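Local structure of alpha-1,2-mannosidase (Bacteroides thetaiotaomicron, 2WW2) at residues L14-E18 with Y54-D58; K90-R96 with V145-A149; T108-Y112 with S260-R264; A401-L405 with F461-K467; A478-R482 with V526-G532. The protein is an inverting alpha-mannosidase of glycoside hydrolase family 92, a calcium-dependent family, and probably cleaves alpha-1,2-linked mannosides. The contacts are given in a common frame with arbitrary orientation. Numbering follows the deposited sequence.

Contact 1. Residues L14-E18 with Y54-D58; sequences LMGTE and YTYTD
Two loops meet here, one before strand 40-44 and one after it. L14-T17 forms a type II beta turn closed by T17 N to L14 O at 2.9 Å. T55-D58 forms a type I turn closed by D58 N to T55 O at 2.9 Å. The closest CA pair is T17 and Y56, 6.5 Å apart. Y56 (chi1 t) buries the most surface. Its CB lies 3.6 Å from T17 CG2, and its ring edge faces L14, with CE1 4.1 Å from L14 CD1. L14 (m, t) also reaches Y54, CD2 to CE2 at 3.5 Å. E18 (m, t) lays its CD 3.7 Å from Y56 CD2 and its OE2 3.6 Å from T57 CG2, while OE1 bonds S619. One water bridges the backbones: it donates to T17 O at 2.9 Å and accepts from Y56 N at 2.8 Å. H102 and E105 bind a sodium ion nearby; the Y56 ring stacks on H102, and Y54 OH bonds E105. Direct contact is mostly van der Waals packing, including the E18 carboxylate against Y56 and T57; water makes the polar link. Through Y54 OH and the Y56 ring the contact also meets the sodium ligands.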
# COMPACT_ATOMS: atom_id res chain seq x y z
N LEU A 14 -3.59 -10.30 -30.38
CA LEU A 14 -3.91 -10.69 -29.00
C LEU A 14 -3.03 -10.02 -27.94
O LEU A 14 -3.15 -10.33 -26.75
CB LEU A 14 -3.78 -12.20 -28.85
CG LEU A 14 -4.87 -12.96 -29.58
CD1 LEU A 14 -4.56 -14.46 -29.58
CD2 LEU A 14 -6.23 -12.67 -28.93
N MET A 15 -2.15 -9.11 -28.36
CA MET A 15 -1.31 -8.40 -27.40
C MET A 15 -2.18 -7.72 -26.36
O MET A 15 -3.08 -6.96 -26.72
CB MET A 15 -0.45 -7.35 -28.08
CG MET A 15 0.28 -6.45 -27.09
SD MET A 15 1.39 -5.26 -27.85
CE MET A 15 1.66 -4.09 -26.51
N GLY A 16 -1.89 -7.96 -25.09
CA GLY A 16 -2.65 -7.32 -24.00
C GLY A 16 -4.09 -7.84 -23.85
O GLY A 16 -4.88 -7.28 -23.08
N THR A 17 -4.44 -8.90 -24.57
CA THR A 17 -5.79 -9.47 -24.41
C THR A 17 -6.09 -9.86 -22.94
O THR A 17 -7.26 -9.89 -22.51
CB THR A 17 -6.04 -10.66 -25.37
OG1 THR A 17 -7.44 -10.96 -25.40
CG2 THR A 17 -5.27 -11.93 -24.93
N GLU A 18 -5.06 -10.17 -22.16
CA GLU A 18 -5.23 -10.45 -20.72
C GLU A 18 -4.80 -9.26 -19.85
O GLU A 18 -4.77 -9.37 -18.61
CB GLU A 18 -4.41 -11.68 -20.31
CG GLU A 18 -4.84 -12.99 -20.97
CD GLU A 18 -4.09 -14.18 -20.39
OE1 GLU A 18 -2.95 -14.45 -20.83
OE2 GLU A 18 -4.63 -14.86 -19.50
N TYR A 54 -14.64 -11.52 -26.65
CA TYR A 54 -13.62 -12.55 -26.74
C TYR A 54 -12.82 -12.48 -25.45
O TYR A 54 -12.23 -11.45 -25.15
CB TYR A 54 -12.70 -12.32 -27.97
CG TYR A 54 -11.53 -13.30 -28.08
CD1 TYR A 54 -11.62 -14.44 -28.87
CD2 TYR A 54 -10.32 -13.05 -27.42
CE1 TYR A 54 -10.54 -15.34 -28.99
CE2 TYR A 54 -9.23 -13.94 -27.53
CZ TYR A 54 -9.35 -15.07 -28.31
OH TYR A 54 -8.28 -15.93 -28.41
N THR A 55 -12.83 -13.58 -24.70
CA THR A 55 -12.09 -13.69 -23.45
C THR A 55 -11.04 -14.79 -23.63
O THR A 55 -11.38 -15.95 -23.88
CB THR A 55 -13.08 -14.00 -22.30
OG1 THR A 55 -13.91 -12.84 -22.10
CG2 THR A 55 -12.36 -14.35 -21.00
N TYR A 56 -9.77 -14.40 -23.55
CA TYR A 56 -8.68 -15.30 -23.86
C TYR A 56 -8.72 -16.58 -23.01
O TYR A 56 -8.38 -17.65 -23.49
CB TYR A 56 -7.34 -14.59 -23.68
CG TYR A 56 -6.17 -15.42 -24.14
CD1 TYR A 56 -5.85 -15.51 -25.49
CD2 TYR A 56 -5.41 -16.15 -23.23
CE1 TYR A 56 -4.78 -16.27 -25.91
CE2 TYR A 56 -4.34 -16.91 -23.64
CZ TYR A 56 -4.03 -16.98 -24.99
OH TYR A 56 -2.96 -17.75 -25.39
N THR A 57 -9.16 -16.48 -21.76
CA THR A 57 -9.18 -17.65 -20.89
C THR A 57 -10.40 -18.57 -21.14
O THR A 57 -10.50 -19.64 -20.55
CB THR A 57 -9.13 -17.27 -19.39
OG1 THR A 57 -10.15 -16.31 -19.12
CG2 THR A 57 -7.76 -16.66 -19.02
N ASP A 58 -11.34 -18.14 -21.98
CA ASP A 58 -12.50 -18.98 -22.28
C ASP A 58 -12.17 -19.87 -23.47
O ASP A 58 -11.47 -19.45 -24.39
CB ASP A 58 -13.78 -18.14 -22.47
CG ASP A 58 -14.31 -17.60 -21.13
OD1 ASP A 58 -14.04 -18.21 -20.07
OD2 ASP A 58 -15.00 -16.57 -21.10
O HOH W 1 -9.36 -11.65 -23.35

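Contact 2. Residues K90-R96 with V145-A149; sequences KMSHKER and VVVDA
An irregular loop, K90-R96, lies against the side of strand 143-148 to which V146 and D148 point, in the beta-sandwich of the N-terminal domain. It connects strands 80-86 and 98-108. V145-D148 is extended, with V147 directed away from the loop. M91 sits opposite V146 (CA to CA 6.7 Å) and H93 opposite D148 (7.8 Å). The loop is braced from within. S92 O accepts from E95 N at 2.9 Å and from R96 N at 3.0 Å, and S92 OG takes K94 N at 3.1 Å, an ST turn. R96 (m, t, m) folds back, so that its NH1 gives to M91 O at 2.8 Å. The same NH1 meets D148 OD2 at 2.9 Å, and R96 NH2 reaches D148 OD2 at 3.2 Å. This salt bridge lies near the guanidinium plane. R96 NE bonds R62 O. H93 N bonds Y214 OH, and H93 O accepts from R62 NH1. D148 (chi1 t) is well supplied: OD2 also bonds Y214 OH and N48 ND2, and OD1 bonds Y150 N. V146 provides the apolar part. Its CG1 is 4.0 Å from R96 CD, and its CG2 is 4.3 Å from M91 SD and 3.6 Å from K90 O. K90 O is buried here and has no partner in the model. The chemistry implies a buried charge pair whose ions are each shared among several partners, with a small apolar patch beside it.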
# COMPACT_ATOMS: atom_id res chain seq x y z
N LYS A 90 -26.88 -26.41 -33.30
CA LYS A 90 -27.34 -25.63 -32.14
C LYS A 90 -27.61 -24.22 -32.64
O LYS A 90 -26.76 -23.66 -33.33
CB LYS A 90 -26.25 -25.57 -31.07
CG LYS A 90 -25.90 -26.94 -30.47
CD LYS A 90 -27.08 -27.48 -29.66
CE LYS A 90 -26.74 -28.83 -29.01
NZ LYS A 90 -27.89 -29.32 -28.22
N MET A 91 -28.78 -23.66 -32.33
CA MET A 91 -29.16 -22.36 -32.91
C MET A 91 -28.79 -21.18 -32.03
O MET A 91 -28.11 -20.26 -32.47
CB MET A 91 -30.68 -22.29 -33.21
CG MET A 91 -31.18 -23.39 -34.16
SD MET A 91 -30.24 -23.40 -35.71
CE MET A 91 -30.75 -21.85 -36.43
N SER A 92 -29.28 -21.19 -30.79
CA SER A 92 -29.11 -20.05 -29.89
C SER A 92 -27.66 -19.84 -29.48
O SER A 92 -26.91 -20.80 -29.27
CB SER A 92 -29.97 -20.23 -28.64
OG SER A 92 -29.70 -19.18 -27.70
N HIS A 93 -27.25 -18.58 -29.38
CA HIS A 93 -25.91 -18.27 -28.87
C HIS A 93 -25.65 -18.92 -27.50
O HIS A 93 -24.50 -19.19 -27.15
CB HIS A 93 -25.70 -16.75 -28.79
CG HIS A 93 -26.41 -16.10 -27.64
ND1 HIS A 93 -27.74 -15.73 -27.69
CD2 HIS A 93 -25.98 -15.76 -26.40
CE1 HIS A 93 -28.09 -15.17 -26.54
NE2 HIS A 93 -27.04 -15.18 -25.74
N LYS A 94 -26.71 -19.17 -26.73
CA LYS A 94 -26.58 -19.77 -25.40
C LYS A 94 -26.13 -21.21 -25.48
O LYS A 94 -25.59 -21.74 -24.52
CB LYS A 94 -27.92 -19.74 -24.66
CG LYS A 94 -28.49 -18.33 -24.47
CD LYS A 94 -28.19 -17.81 -23.08
CE LYS A 94 -29.04 -16.57 -22.77
NZ LYS A 94 -28.59 -15.93 -21.50
N GLU A 95 -26.37 -21.84 -26.63
CA GLU A 95 -26.07 -23.26 -26.83
C GLU A 95 -24.96 -23.57 -27.84
O GLU A 95 -24.52 -24.71 -27.91
CB GLU A 95 -27.33 -24.00 -27.28
CG GLU A 95 -28.38 -24.10 -26.22
CD GLU A 95 -29.41 -25.13 -26.57
OE1 GLU A 95 -30.25 -24.85 -27.44
OE2 GLU A 95 -29.36 -26.24 -25.99
N ARG A 96 -24.54 -22.58 -28.64
CA ARG A 96 -23.46 -22.77 -29.60
C ARG A 96 -22.16 -22.56 -28.88
O ARG A 96 -21.69 -21.42 -28.76
CB ARG A 96 -23.49 -21.76 -30.76
CG ARG A 96 -24.61 -21.92 -31.73
CD ARG A 96 -24.44 -21.02 -32.97
NE ARG A 96 -23.86 -19.71 -32.68
CZ ARG A 96 -24.56 -18.59 -32.49
NH1 ARG A 96 -25.90 -18.58 -32.54
NH2 ARG A 96 -23.90 -17.46 -32.25
N VAL A 145 -23.80 -24.31 -41.17
CA VAL A 145 -23.41 -22.97 -40.79
C VAL A 145 -24.65 -22.33 -40.17
O VAL A 145 -25.74 -22.43 -40.73
CB VAL A 145 -22.96 -22.15 -42.02
CG1 VAL A 145 -22.72 -20.67 -41.64
CG2 VAL A 145 -21.72 -22.81 -42.68
N VAL A 146 -24.47 -21.68 -39.02
CA VAL A 146 -25.54 -20.93 -38.39
C VAL A 146 -25.25 -19.45 -38.55
O VAL A 146 -24.12 -18.99 -38.30
CB VAL A 146 -25.68 -21.23 -36.89
CG1 VAL A 146 -26.67 -20.25 -36.21
CG2 VAL A 146 -26.13 -22.69 -36.69
N VAL A 147 -26.28 -18.70 -38.95
CA VAL A 147 -26.21 -17.26 -39.03
C VAL A 147 -27.07 -16.70 -37.89
O VAL A 147 -28.22 -17.11 -37.71
CB VAL A 147 -26.72 -16.75 -40.39
CG1 VAL A 147 -26.74 -15.25 -40.41
CG2 VAL A 147 -25.83 -17.28 -41.55
N ASP A 148 -26.50 -15.80 -37.12
CA ASP A 148 -27.14 -15.28 -35.92
C ASP A 148 -27.25 -13.78 -36.14
O ASP A 148 -26.24 -13.09 -36.25
CB ASP A 148 -26.28 -15.65 -34.69
CG ASP A 148 -26.84 -15.10 -33.38
OD1 ASP A 148 -27.43 -14.00 -33.37
OD2 ASP A 148 -26.68 -15.80 -32.34
N ALA A 149 -28.49 -13.28 -36.25
CA ALA A 149 -28.70 -11.88 -36.58
C ALA A 149 -28.93 -11.03 -35.32
O ALA A 149 -29.34 -9.87 -35.42
CB ALA A 149 -29.88 -11.72 -37.60

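Contact 3. Residues T108-Y112 with S260-R264; sequences TPYNY and SGKAR
This is a surface contact between a beta-hairpin tip and a helix. The hairpin joins strands 98-108 and 111-116 of the large N-terminal antiparallel sheet. The partner, helix 256-271, comes after the last strand of that sheet in the chain and packs back against it. P109 (phi/psi -67/-25) and Y110 (-104/-3) make the turn. T108 N to N111 O at 3.0 Å closes it, and T108 OG1 also gives to N111 O at 2.8 Å. S260-R264 is regular helix, with R264 N bonded to S260 O at 2.8 Å. The nearest CA atoms are those of Y110 and A263, 5.0 Å apart. The small A263 lets the turn come this near: its CB is 3.6 Å from Y110 CB. Y110 (chi1 p) buries by far the most surface and lays its ring along the helix. R264 (t, t, m) covers one ring face with its CB. Its guanidinium then turns a face to Y110 CZ, while NH1 forms a salt bridge with D9. N111 adds a looser touch, CB to S260 OG at 3.9 Å. V8 also packs on Y110, so the N-terminal stretch shares in this junction. S260 (chi1 t) sits at the ring's edge, its OG 3.3 Å from Y110 CD1.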
# COMPACT_ATOMS: atom_id res chain seq x y z
N THR A 108 -4.14 -13.00 -36.82
CA THR A 108 -3.36 -11.94 -37.48
C THR A 108 -4.38 -10.92 -37.95
O THR A 108 -5.58 -11.20 -37.94
CB THR A 108 -2.59 -12.44 -38.72
OG1 THR A 108 -3.49 -12.66 -39.81
CG2 THR A 108 -1.83 -13.73 -38.44
N PRO A 109 -3.92 -9.71 -38.34
CA PRO A 109 -4.86 -8.68 -38.78
C PRO A 109 -5.56 -9.04 -40.09
O PRO A 109 -6.63 -8.51 -40.36
CB PRO A 109 -3.96 -7.45 -39.02
CG PRO A 109 -2.77 -7.69 -38.13
CD PRO A 109 -2.56 -9.18 -38.15
N TYR A 110 -4.92 -9.88 -40.91
CA TYR A 110 -5.38 -10.15 -42.26
C TYR A 110 -6.07 -11.51 -42.38
O TYR A 110 -6.56 -11.87 -43.44
CB TYR A 110 -4.20 -10.07 -43.26
CG TYR A 110 -3.10 -11.04 -42.91
CD1 TYR A 110 -3.13 -12.36 -43.39
CD2 TYR A 110 -2.03 -10.66 -42.11
CE1 TYR A 110 -2.12 -13.26 -43.05
CE2 TYR A 110 -1.03 -11.55 -41.77
CZ TYR A 110 -1.07 -12.85 -42.25
OH TYR A 110 -0.06 -13.74 -41.88
N ASN A 111 -6.10 -12.27 -41.28
CA ASN A 111 -6.71 -13.58 -41.25
C ASN A 111 -6.73 -14.15 -39.83
O ASN A 111 -5.73 -14.15 -39.14
CB ASN A 111 -5.94 -14.58 -42.15
CG ASN A 111 -6.64 -15.93 -42.27
OD1 ASN A 111 -7.55 -16.09 -43.09
ND2 ASN A 111 -6.23 -16.89 -41.47
N TYR A 112 -7.88 -14.65 -39.41
CA TYR A 112 -7.98 -15.42 -38.19
C TYR A 112 -8.35 -16.86 -38.55
O TYR A 112 -9.32 -17.10 -39.27
CB TYR A 112 -9.05 -14.82 -37.27
CG TYR A 112 -9.25 -15.61 -35.98
CD1 TYR A 112 -8.58 -15.26 -34.82
CD2 TYR A 112 -10.11 -16.70 -35.95
CE1 TYR A 112 -8.75 -15.99 -33.62
CE2 TYR A 112 -10.31 -17.43 -34.76
CZ TYR A 112 -9.63 -17.06 -33.61
OH TYR A 112 -9.83 -17.79 -32.47
N SER A 260 -7.21 -12.53 -47.87
CA SER A 260 -6.06 -12.54 -46.97
C SER A 260 -4.84 -11.82 -47.58
O SER A 260 -4.25 -10.94 -46.93
CB SER A 260 -5.71 -13.99 -46.62
OG SER A 260 -4.57 -14.05 -45.77
N GLY A 261 -4.44 -12.21 -48.79
CA GLY A 261 -3.31 -11.54 -49.48
C GLY A 261 -3.53 -10.04 -49.64
O GLY A 261 -2.62 -9.24 -49.45
N LYS A 262 -4.74 -9.66 -50.03
CA LYS A 262 -5.03 -8.24 -50.17
C LYS A 262 -4.94 -7.48 -48.84
O LYS A 262 -4.40 -6.38 -48.79
CB LYS A 262 -6.42 -8.05 -50.76
CG LYS A 262 -6.56 -8.47 -52.21
CD LYS A 262 -8.00 -8.22 -52.66
CE LYS A 262 -8.17 -8.40 -54.15
NZ LYS A 262 -9.53 -7.89 -54.52
N ALA A 263 -5.48 -8.05 -47.76
CA ALA A 263 -5.42 -7.39 -46.46
C ALA A 263 -3.97 -7.33 -45.96
O ALA A 263 -3.53 -6.36 -45.34
CB ALA A 263 -6.31 -8.11 -45.45
N ARG A 264 -3.22 -8.38 -46.25
CA ARG A 264 -1.83 -8.42 -45.85
C ARG A 264 -1.07 -7.28 -46.54
O ARG A 264 -0.25 -6.57 -45.91
CB ARG A 264 -1.25 -9.76 -46.29
CG ARG A 264 0.10 -9.99 -45.78
CD ARG A 264 0.80 -11.02 -46.61
NE ARG A 264 0.52 -12.36 -46.16
CZ ARG A 264 1.11 -12.92 -45.10
NH1 ARG A 264 1.96 -12.22 -44.37
NH2 ARG A 264 0.81 -14.19 -44.78

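Contact 4. Residues A401-L405 with F461-K467; sequences AEKAL and FAESLGK
F461 and L405 form the apolar centre. The ring of F461 (chi1 t) points at helix 401-413: its CE2 is 4.0 Å from L405 CB and 3.6 Å from A401 O, and its CZ is 4.0 Å from A404 CB. W392 meets this ring edge-to-face. L405 (t, p) extends past it, with CD2 4.4 Å from L465 CD1. A401 CB touches L465 CD2 at 3.7 Å. The axes of the short segments 401-405 and 461-465 approach to 11.0 Å with a crossing angle of -155°, so the two segments run roughly antiparallel. A401 is level with L465 (CA to CA 7.6 Å) and L405 with A462 (7.2 Å). Further out, helix 444-465 ends in a Schellman motif: G466 has phi 87°, K467 N bonds A462 O at 3.0 Å, and G466 N bonds E463 O at 3.0 Å. K467 occupies the N-cap position of helix 468-475. Its chain (m, t, t, m) returns over the interface, with CD 3.4 Å from L405 CD2. At the edge, NZ forms a salt bridge with E402, 3.0 Å to OE2 and a weak 3.2 Å to OE1. Antiparallel helices packed in this way are consistent with the (alpha/alpha)6 barrel of the family's catalytic domain.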
# COMPACT_ATOMS: atom_id res chain seq x y z
N ALA A 401 -13.06 27.41 -42.43
CA ALA A 401 -12.59 28.06 -41.21
C ALA A 401 -13.73 28.65 -40.38
O ALA A 401 -13.77 28.46 -39.16
CB ALA A 401 -11.57 29.16 -41.56
N GLU A 402 -14.62 29.39 -41.02
CA GLU A 402 -15.69 30.08 -40.29
C GLU A 402 -16.69 29.11 -39.69
O GLU A 402 -17.16 29.31 -38.58
CB GLU A 402 -16.42 31.07 -41.20
CG GLU A 402 -15.54 32.18 -41.71
CD GLU A 402 -15.58 33.39 -40.81
OE1 GLU A 402 -16.02 33.25 -39.64
OE2 GLU A 402 -15.20 34.49 -41.29
N LYS A 403 -17.03 28.07 -40.45
CA LYS A 403 -17.95 27.04 -39.97
C LYS A 403 -17.31 26.28 -38.81
O LYS A 403 -17.96 25.99 -37.80
CB LYS A 403 -18.32 26.08 -41.11
CG LYS A 403 -19.03 24.79 -40.66
CD LYS A 403 -20.43 25.07 -40.08
CE LYS A 403 -21.49 25.12 -41.15
NZ LYS A 403 -22.73 25.81 -40.66
N ALA A 404 -16.02 25.95 -38.95
CA ALA A 404 -15.32 25.25 -37.86
C ALA A 404 -15.29 26.11 -36.60
O ALA A 404 -15.55 25.62 -35.51
CB ALA A 404 -13.91 24.83 -38.28
N LEU A 405 -14.98 27.40 -36.75
CA LEU A 405 -14.94 28.27 -35.58
C LEU A 405 -16.31 28.33 -34.89
O LEU A 405 -16.39 28.37 -33.65
CB LEU A 405 -14.50 29.69 -35.97
CG LEU A 405 -14.40 30.66 -34.78
CD1 LEU A 405 -13.50 30.11 -33.65
CD2 LEU A 405 -13.91 32.03 -35.23
N PHE A 461 -6.77 28.87 -32.81
CA PHE A 461 -7.48 28.77 -34.08
C PHE A 461 -7.95 30.14 -34.53
O PHE A 461 -7.66 30.54 -35.67
CB PHE A 461 -8.65 27.78 -33.99
CG PHE A 461 -9.28 27.45 -35.33
CD1 PHE A 461 -8.64 26.61 -36.24
CD2 PHE A 461 -10.54 27.95 -35.66
CE1 PHE A 461 -9.22 26.31 -37.46
CE2 PHE A 461 -11.13 27.65 -36.87
CZ PHE A 461 -10.47 26.84 -37.79
N ALA A 462 -8.65 30.86 -33.65
CA ALA A 462 -9.16 32.18 -34.01
C ALA A 462 -8.00 33.10 -34.39
O ALA A 462 -8.09 33.85 -35.36
CB ALA A 462 -9.94 32.79 -32.87
N GLU A 463 -6.91 33.04 -33.62
CA GLU A 463 -5.77 33.93 -33.89
C GLU A 463 -5.21 33.69 -35.29
O GLU A 463 -4.89 34.64 -36.01
CB GLU A 463 -4.67 33.74 -32.83
CG GLU A 463 -3.59 34.80 -32.92
CD GLU A 463 -2.67 34.82 -31.72
OE1 GLU A 463 -2.14 33.75 -31.37
OE2 GLU A 463 -2.49 35.92 -31.14
N SER A 464 -5.12 32.42 -35.68
CA SER A 464 -4.59 32.06 -37.00
C SER A 464 -5.50 32.52 -38.16
O SER A 464 -5.05 32.61 -39.30
CB SER A 464 -4.29 30.56 -37.10
OG SER A 464 -5.46 29.82 -37.42
N LEU A 465 -6.77 32.83 -37.86
CA LEU A 465 -7.68 33.36 -38.89
C LEU A 465 -7.65 34.88 -38.94
O LEU A 465 -8.27 35.49 -39.83
CB LEU A 465 -9.13 32.90 -38.63
CG LEU A 465 -9.40 31.41 -38.44
CD1 LEU A 465 -10.92 31.17 -38.32
CD2 LEU A 465 -8.81 30.60 -39.59
N GLY A 466 -6.94 35.50 -38.00
CA GLY A 466 -6.90 36.95 -37.91
C GLY A 466 -8.04 37.49 -37.06
O GLY A 466 -8.28 38.71 -37.01
N LYS A 467 -8.77 36.59 -36.39
CA LYS A 467 -9.86 37.04 -35.51
C LYS A 467 -9.36 37.29 -34.08
O LYS A 467 -9.67 36.54 -33.15
CB LYS A 467 -11.02 36.06 -35.54
CG LYS A 467 -11.62 35.86 -36.93
CD LYS A 467 -12.55 34.64 -36.94
CE LYS A 467 -13.16 34.40 -38.33
NZ LYS A 467 -13.97 35.56 -38.79

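Contact 5. Residues A478-R482 with V526-G532; sequences APNYR and VFHDPEG
V526 opens the second segment and a type I turn that ends with D529 N on V526 O at 3.2 Å. Its CG1 stands over one face of the Y481 ring, 3.5 Å from the centroid and 6° off the normal, a CH-pi contact. CA of V526 is 7.3 Å from CA of Y481. H528 (chi1 p) follows. Its NE2 gives a straight bond to A478 O, 2.8 Å at 172°, and W456 of helix 444-465 meets its ring. D529 (chi1 t) is the N-cap of helix 530-537: OD1 accepts from G532 N at 3.0 Å and also from S736 N. Its OD2 takes Y481 OH at 2.6 Å. P530 starts the helix, and G532 lies beside the tyrosine hydroxyl, CA 3.3 Å from Y481 OH. A CB there would clash with that hydroxyl. R482 NH1 makes a weak bond to G532 O at 3.2 Å, while NH2 pairs with E535 and lies a long 3.9 Å from D529 OD2. The first segment enters a short 3-10 stretch at N480, with R482 N on P479 O at 2.9 Å; Y481 (chi1 p) projects from it toward V526 and D529. One aspartate thus ties the cap of helix 530-537 to the earlier loop 478-482.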
# COMPACT_ATOMS: atom_id res chain seq x y z
N ALA A 478 -7.58 30.35 -21.10
CA ALA A 478 -6.49 29.38 -21.14
C ALA A 478 -5.85 29.13 -19.77
O ALA A 478 -5.48 28.01 -19.47
CB ALA A 478 -5.43 29.79 -22.18
N PRO A 479 -5.70 30.19 -18.95
CA PRO A 479 -5.11 29.99 -17.62
C PRO A 479 -6.11 29.60 -16.53
O PRO A 479 -5.78 29.69 -15.35
CB PRO A 479 -4.50 31.38 -17.28
CG PRO A 479 -5.00 32.33 -18.34
CD PRO A 479 -5.95 31.61 -19.25
N ASN A 480 -7.32 29.18 -16.90
CA ASN A 480 -8.34 28.87 -15.90
C ASN A 480 -7.91 27.71 -15.00
O ASN A 480 -8.45 27.55 -13.91
CB ASN A 480 -9.71 28.58 -16.53
CG ASN A 480 -10.52 29.85 -16.77
OD1 ASN A 480 -10.20 30.92 -16.25
ND2 ASN A 480 -11.60 29.73 -17.55
N TYR A 481 -6.96 26.89 -15.46
CA TYR A 481 -6.42 25.84 -14.60
C TYR A 481 -5.92 26.41 -13.27
O TYR A 481 -5.96 25.73 -12.22
CB TYR A 481 -5.29 25.05 -15.28
CG TYR A 481 -4.05 25.85 -15.58
CD1 TYR A 481 -3.03 25.96 -14.64
CD2 TYR A 481 -3.89 26.51 -16.80
CE1 TYR A 481 -1.89 26.70 -14.90
CE2 TYR A 481 -2.74 27.26 -17.08
CZ TYR A 481 -1.75 27.35 -16.12
OH TYR A 481 -0.61 28.08 -16.37
N ARG A 482 -5.40 27.63 -13.31
CA ARG A 482 -4.87 28.25 -12.09
C ARG A 482 -5.93 28.43 -11.01
O ARG A 482 -5.61 28.55 -9.83
CB ARG A 482 -4.21 29.60 -12.39
CG ARG A 482 -3.06 29.55 -13.40
CD ARG A 482 -2.46 30.97 -13.52
NE ARG A 482 -1.46 31.14 -14.58
CZ ARG A 482 -0.16 30.84 -14.48
NH1 ARG A 482 0.36 30.30 -13.38
NH2 ARG A 482 0.65 31.09 -15.51
N VAL A 526 -1.94 20.17 -17.68
CA VAL A 526 -1.76 21.53 -18.18
C VAL A 526 -0.73 21.47 -19.31
O VAL A 526 0.35 22.03 -19.21
CB VAL A 526 -1.28 22.48 -17.06
CG1 VAL A 526 -1.37 23.96 -17.51
CG2 VAL A 526 -2.11 22.28 -15.79
N PHE A 527 -1.06 20.78 -20.38
CA PHE A 527 -0.05 20.58 -21.42
C PHE A 527 0.12 21.77 -22.36
O PHE A 527 1.08 21.82 -23.09
CB PHE A 527 -0.27 19.27 -22.19
CG PHE A 527 -1.65 18.74 -22.08
CD1 PHE A 527 -2.62 19.12 -22.99
CD2 PHE A 527 -1.98 17.85 -21.07
CE1 PHE A 527 -3.90 18.62 -22.90
CE2 PHE A 527 -3.29 17.34 -20.97
CZ PHE A 527 -4.24 17.74 -21.89
N HIS A 528 -0.82 22.71 -22.34
CA HIS A 528 -0.65 23.96 -23.08
C HIS A 528 0.20 24.99 -22.30
O HIS A 528 0.55 26.05 -22.83
CB HIS A 528 -2.00 24.56 -23.48
CG HIS A 528 -2.87 24.93 -22.31
ND1 HIS A 528 -3.40 24.00 -21.44
CD2 HIS A 528 -3.33 26.14 -21.90
CE1 HIS A 528 -4.14 24.61 -20.53
NE2 HIS A 528 -4.10 25.92 -20.78
N ASP A 529 0.54 24.67 -21.05
CA ASP A 529 1.30 25.63 -20.24
C ASP A 529 2.17 25.00 -19.14
O ASP A 529 2.00 25.30 -17.96
CB ASP A 529 0.32 26.65 -19.61
CG ASP A 529 1.00 27.96 -19.24
OD1 ASP A 529 2.22 28.11 -19.50
OD2 ASP A 529 0.30 28.85 -18.70
N PRO A 530 3.10 24.11 -19.51
CA PRO A 530 3.97 23.55 -18.48
C PRO A 530 4.71 24.63 -17.67
O PRO A 530 4.90 24.47 -16.47
CB PRO A 530 4.97 22.71 -19.29
CG PRO A 530 4.19 22.30 -20.52
CD PRO A 530 3.36 23.54 -20.84
N GLU A 531 5.12 25.73 -18.31
CA GLU A 531 5.82 26.78 -17.59
C GLU A 531 4.89 27.41 -16.55
O GLU A 531 5.30 27.69 -15.42
CB GLU A 531 6.38 27.85 -18.55
CG GLU A 531 7.14 28.98 -17.88
CD GLU A 531 8.42 28.53 -17.16
OE1 GLU A 531 9.01 27.48 -17.53
OE2 GLU A 531 8.84 29.24 -16.22
N GLY A 532 3.63 27.64 -16.92
CA GLY A 532 2.68 28.19 -15.96
C GLY A 532 2.40 27.22 -14.82
O GLY A 532 2.18 27.63 -13.68

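Contacts 1 and 2 belong to the N-terminal domain, and contact 3 joins its sheet to helix 256-271. Contacts 4 and 5 belong to the helical catalytic domain, on the opposite side of the chain's centre from contact 1. Contacts 2 and 5 are buried, and both use direct side-chain hydrogen bonds around an aspartate. Contact 3 is at the surface and relies on one tyrosine ring. Contacts 1 and 4 are intermediate: the first joins its backbones through water, the second puts its ion pair outside an apolar centre. Contacts 2 and 3 reach the same sheet. Helix 444-465 supplies F461 to contact 4 and flanks contact 5; the centres of contacts 4 and 5 are about 22 Å apart.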